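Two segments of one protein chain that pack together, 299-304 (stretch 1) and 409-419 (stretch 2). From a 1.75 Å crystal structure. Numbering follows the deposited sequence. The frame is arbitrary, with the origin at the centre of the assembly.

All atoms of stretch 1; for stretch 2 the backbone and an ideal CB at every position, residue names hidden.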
# COMPACT_ATOMS: atom_id res chain seq x y z
N GLU A 299 -13.39 1.46 16.47
CA GLU A 299 -13.66 1.99 17.82
C GLU A 299 -13.52 3.51 17.87
O GLU A 299 -14.25 4.17 18.64
CB GLU A 299 -12.80 1.27 18.87
CG GLU A 299 -13.18 -0.22 19.04
CD GLU A 299 -14.62 -0.44 19.55
OE1 GLU A 299 -15.12 0.35 20.36
OE2 GLU A 299 -15.26 -1.41 19.11
N GLU A 300 -12.66 4.07 17.00
CA GLU A 300 -12.49 5.54 16.91
C GLU A 300 -13.54 6.24 16.03
O GLU A 300 -13.64 7.47 16.04
CB GLU A 300 -11.08 5.90 16.39
CG GLU A 300 -9.96 5.48 17.36
CD GLU A 300 -9.97 6.24 18.70
OE1 GLU A 300 -10.26 7.46 18.73
OE2 GLU A 300 -9.65 5.63 19.73
N GLU A 301 -14.31 5.44 15.30
CA GLU A 301 -15.23 5.92 14.26
C GLU A 301 -14.44 6.78 13.25
O GLU A 301 -14.92 7.82 12.79
CB GLU A 301 -16.43 6.69 14.87
CG GLU A 301 -17.25 5.85 15.84
CD GLU A 301 -18.23 6.68 16.64
OE1 GLU A 301 -19.31 6.99 16.11
OE2 GLU A 301 -17.90 7.04 17.79
N ALA A 302 -13.25 6.31 12.88
CA ALA A 302 -12.37 7.02 11.95
C ALA A 302 -12.76 6.70 10.51
O ALA A 302 -13.21 5.57 10.20
CB ALA A 302 -10.93 6.63 12.20
N HIS A 303 -12.63 7.70 9.64
CA HIS A 303 -12.74 7.51 8.19
C HIS A 303 -11.38 7.31 7.55
O HIS A 303 -11.26 6.70 6.48
CB HIS A 303 -13.48 8.68 7.56
CG HIS A 303 -14.97 8.65 7.81
ND1 HIS A 303 -15.79 7.76 7.19
CD2 HIS A 303 -15.78 9.42 8.65
CE1 HIS A 303 -17.06 7.95 7.62
NE2 HIS A 303 -17.06 8.99 8.51
N VAL A 304 -10.34 7.82 8.20
CA VAL A 304 -8.94 7.56 7.77
C VAL A 304 -8.10 7.25 9.01
O VAL A 304 -8.12 8.04 9.97
CB VAL A 304 -8.31 8.78 7.05
CG1 VAL A 304 -6.80 8.54 6.83
CG2 VAL A 304 -9.02 9.02 5.73
N UNK A 409 -10.04 16.31 3.37
CA UNK A 409 -11.49 16.16 3.19
C UNK A 409 -12.15 15.22 4.17
O UNK A 409 -13.38 15.05 4.12
CB UNK A 409 -11.78 15.67 1.77
N UNK A 410 -11.36 14.61 5.06
CA UNK A 410 -11.85 13.48 5.87
C UNK A 410 -13.10 13.79 6.69
O UNK A 410 -14.00 12.95 6.79
CB UNK A 410 -10.74 13.02 6.82
N UNK A 411 -13.19 14.98 7.26
CA UNK A 411 -14.34 15.22 8.15
C UNK A 411 -15.62 15.56 7.41
O UNK A 411 -16.71 15.60 8.02
CB UNK A 411 -14.01 16.35 9.12
N UNK A 412 -15.52 15.77 6.10
CA UNK A 412 -16.71 15.98 5.27
C UNK A 412 -17.57 14.72 5.16
O UNK A 412 -18.70 14.78 4.70
CB UNK A 412 -16.30 16.44 3.87
N UNK A 413 -17.03 13.59 5.62
CA UNK A 413 -17.76 12.33 5.61
C UNK A 413 -18.83 12.26 6.70
O UNK A 413 -19.70 11.39 6.65
CB UNK A 413 -16.78 11.17 5.77
N UNK A 414 -18.72 13.10 7.72
CA UNK A 414 -19.68 13.06 8.83
C UNK A 414 -20.55 14.33 8.85
O UNK A 414 -20.06 15.42 8.60
CB UNK A 414 -18.94 12.90 10.16
N UNK A 415 -21.84 14.16 9.14
CA UNK A 415 -22.78 15.28 9.21
C UNK A 415 -23.53 15.24 10.51
O UNK A 415 -24.46 14.45 10.64
CB UNK A 415 -23.76 15.26 8.03
N UNK A 416 -23.13 16.05 11.51
CA UNK A 416 -22.00 16.99 11.53
C UNK A 416 -20.67 16.26 11.77
O UNK A 416 -20.67 15.10 12.22
CB UNK A 416 -22.22 18.05 12.61
N UNK A 417 -19.53 16.93 11.49
CA UNK A 417 -18.24 16.34 11.86
C UNK A 417 -18.20 16.03 13.35
O UNK A 417 -18.84 16.73 14.14
CB UNK A 417 -17.09 17.28 11.49
N UNK A 418 -17.45 15.00 13.73
CA UNK A 418 -17.20 14.68 15.13
C UNK A 418 -16.31 15.74 15.75
O UNK A 418 -15.39 16.24 15.10
CB UNK A 418 -16.56 13.30 15.27
N UNK A 419 -16.57 16.06 17.02
CA UNK A 419 -15.74 17.01 17.75
C UNK A 419 -14.27 16.60 17.73
O UNK A 419 -13.40 17.45 17.63
CB UNK A 419 -16.23 17.14 19.19

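Position 409 has nothing of stretch 1 within reach of its ideal CB, so this contact sets no rule there; it is Phe-409.

Position 410 is different. Its CB points toward stretch 1, 4.5 Å from Val-304 CG2 and 5.2 Å from His-303 CB, and these neighbours are carbon. A compact apolar residue suits: alanine would reach less far, while valine, isoleucine or leucine could fill the space. The deposited residue is Val-410, with chi1 in p; its CG2 lies 3.7 Å from Val-304 CG2 and equally 3.7 Å from His-303 CB, so one methyl serves both neighbours.

Positions 411 and 412 direct CB away from stretch 1, and polar residues are as acceptable as any. They are Asp-411 and Glu-412.

At 413 the ideal CB already sits 3.5 Å from His-303 NE2, above the imidazole. So close an approach favours a small side chain, such as alanine, serine or cysteine, or a longer one that turns off the ring. Cys-413 is found. Its CB stands 3.4 Å from the centroid of the His-303 ring and 9° off the normal, a CH-pi contact; SG, with chi1 in m, lies over the same face, 4.3 Å from that centroid.

Position 414 leaves the 3-10 segment with extended phi/psi, -112/140, and its CB points toward stretch 1, 4.6 Å from His-303 NE2. A ring nitrogen at that range calls for a short polar partner: aspartate or asparagine, perhaps serine. Asp-414 meets it near the ring plane, His-303 NE2 donating to Asp-414 OD1 at 2.7 Å and 159°. Asp-414 OD2 also accepts from water 2 (2.7 Å), which donates to Glu-301 O (2.7 Å) as well, tying the carboxylate to the backbone beyond the helix end.

Positions 415, 416, 417 and 419 are out of reach: His-415, Pro-416 after a cis peptide bond, Pro-417 and Asp-419.

Position 418 points its CB toward stretch 1 but finds nothing within 5.5 Å. Across the gap lie the carbonyls of Glu-300 and Glu-301 at a Schellman helix end, with acidic side chains around them. A long donor, lysine or arginine, fits; glutamine is a neutral alternative. Lys-418 spans the distance: its CE packs 3.6 Å from Glu-301 O and 4.0 Å from Glu-301 CB. Its NZ comes within 3.6 Å of Glu-300 O, and water 1 links the two, donating to Glu-300 O (2.9 Å) and accepting a weak bond from Lys-418 NZ (3.4 Å).

Stretch 2, residues 409-419: FVDECDHPPKD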
# COMPACT_ATOMS: atom_id res chain seq x y z
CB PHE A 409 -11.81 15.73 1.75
CG PHE A 409 -11.30 16.68 0.72
CD1 PHE A 409 -11.84 17.96 0.60
CD2 PHE A 409 -10.26 16.30 -0.13
CE1 PHE A 409 -11.35 18.85 -0.35
CE2 PHE A 409 -9.74 17.19 -1.07
CZ PHE A 409 -10.31 18.47 -1.19
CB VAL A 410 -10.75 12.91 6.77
CG1 VAL A 410 -10.32 13.95 7.83
CG2 VAL A 410 -11.18 11.59 7.40
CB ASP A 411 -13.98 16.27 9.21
CG ASP A 411 -12.98 15.71 10.21
OD1 ASP A 411 -13.18 14.58 10.68
OD2 ASP A 411 -11.99 16.39 10.53
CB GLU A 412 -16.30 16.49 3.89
CG GLU A 412 -15.58 17.82 4.00
CD GLU A 412 -15.18 18.38 2.67
OE1 GLU A 412 -15.57 17.81 1.64
OE2 GLU A 412 -14.48 19.41 2.66
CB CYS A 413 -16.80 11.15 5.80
SG CYS A 413 -15.61 10.96 4.44
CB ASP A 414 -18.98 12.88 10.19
CG ASP A 414 -18.28 11.53 10.32
OD1 ASP A 414 -18.86 10.51 9.92
OD2 ASP A 414 -17.13 11.52 10.82
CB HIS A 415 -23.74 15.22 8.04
CG HIS A 415 -23.04 15.01 6.74
ND1 HIS A 415 -22.47 16.02 6.06
CD2 HIS A 415 -22.72 13.85 6.05
CE1 HIS A 415 -21.86 15.53 4.97
NE2 HIS A 415 -22.01 14.21 4.96
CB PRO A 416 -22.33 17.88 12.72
CG PRO A 416 -22.99 16.95 13.68
CD PRO A 416 -23.84 16.05 12.81
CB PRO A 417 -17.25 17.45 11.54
CG PRO A 417 -17.89 18.24 10.46
CD PRO A 417 -19.36 18.22 10.80
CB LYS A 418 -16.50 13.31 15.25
CG LYS A 418 -17.19 12.19 14.49
CD LYS A 418 -16.85 10.80 15.03
CE LYS A 418 -15.36 10.51 15.10
NZ LYS A 418 -14.79 10.82 16.44
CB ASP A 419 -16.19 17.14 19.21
CG ASP A 419 -17.47 17.95 19.38
OD1 ASP A 419 -17.80 18.79 18.51
OD2 ASP A 419 -18.13 17.75 20.41
O HOH W 1 -12.99 8.80 18.53
O HOH W 2 -17.19 9.13 12.10
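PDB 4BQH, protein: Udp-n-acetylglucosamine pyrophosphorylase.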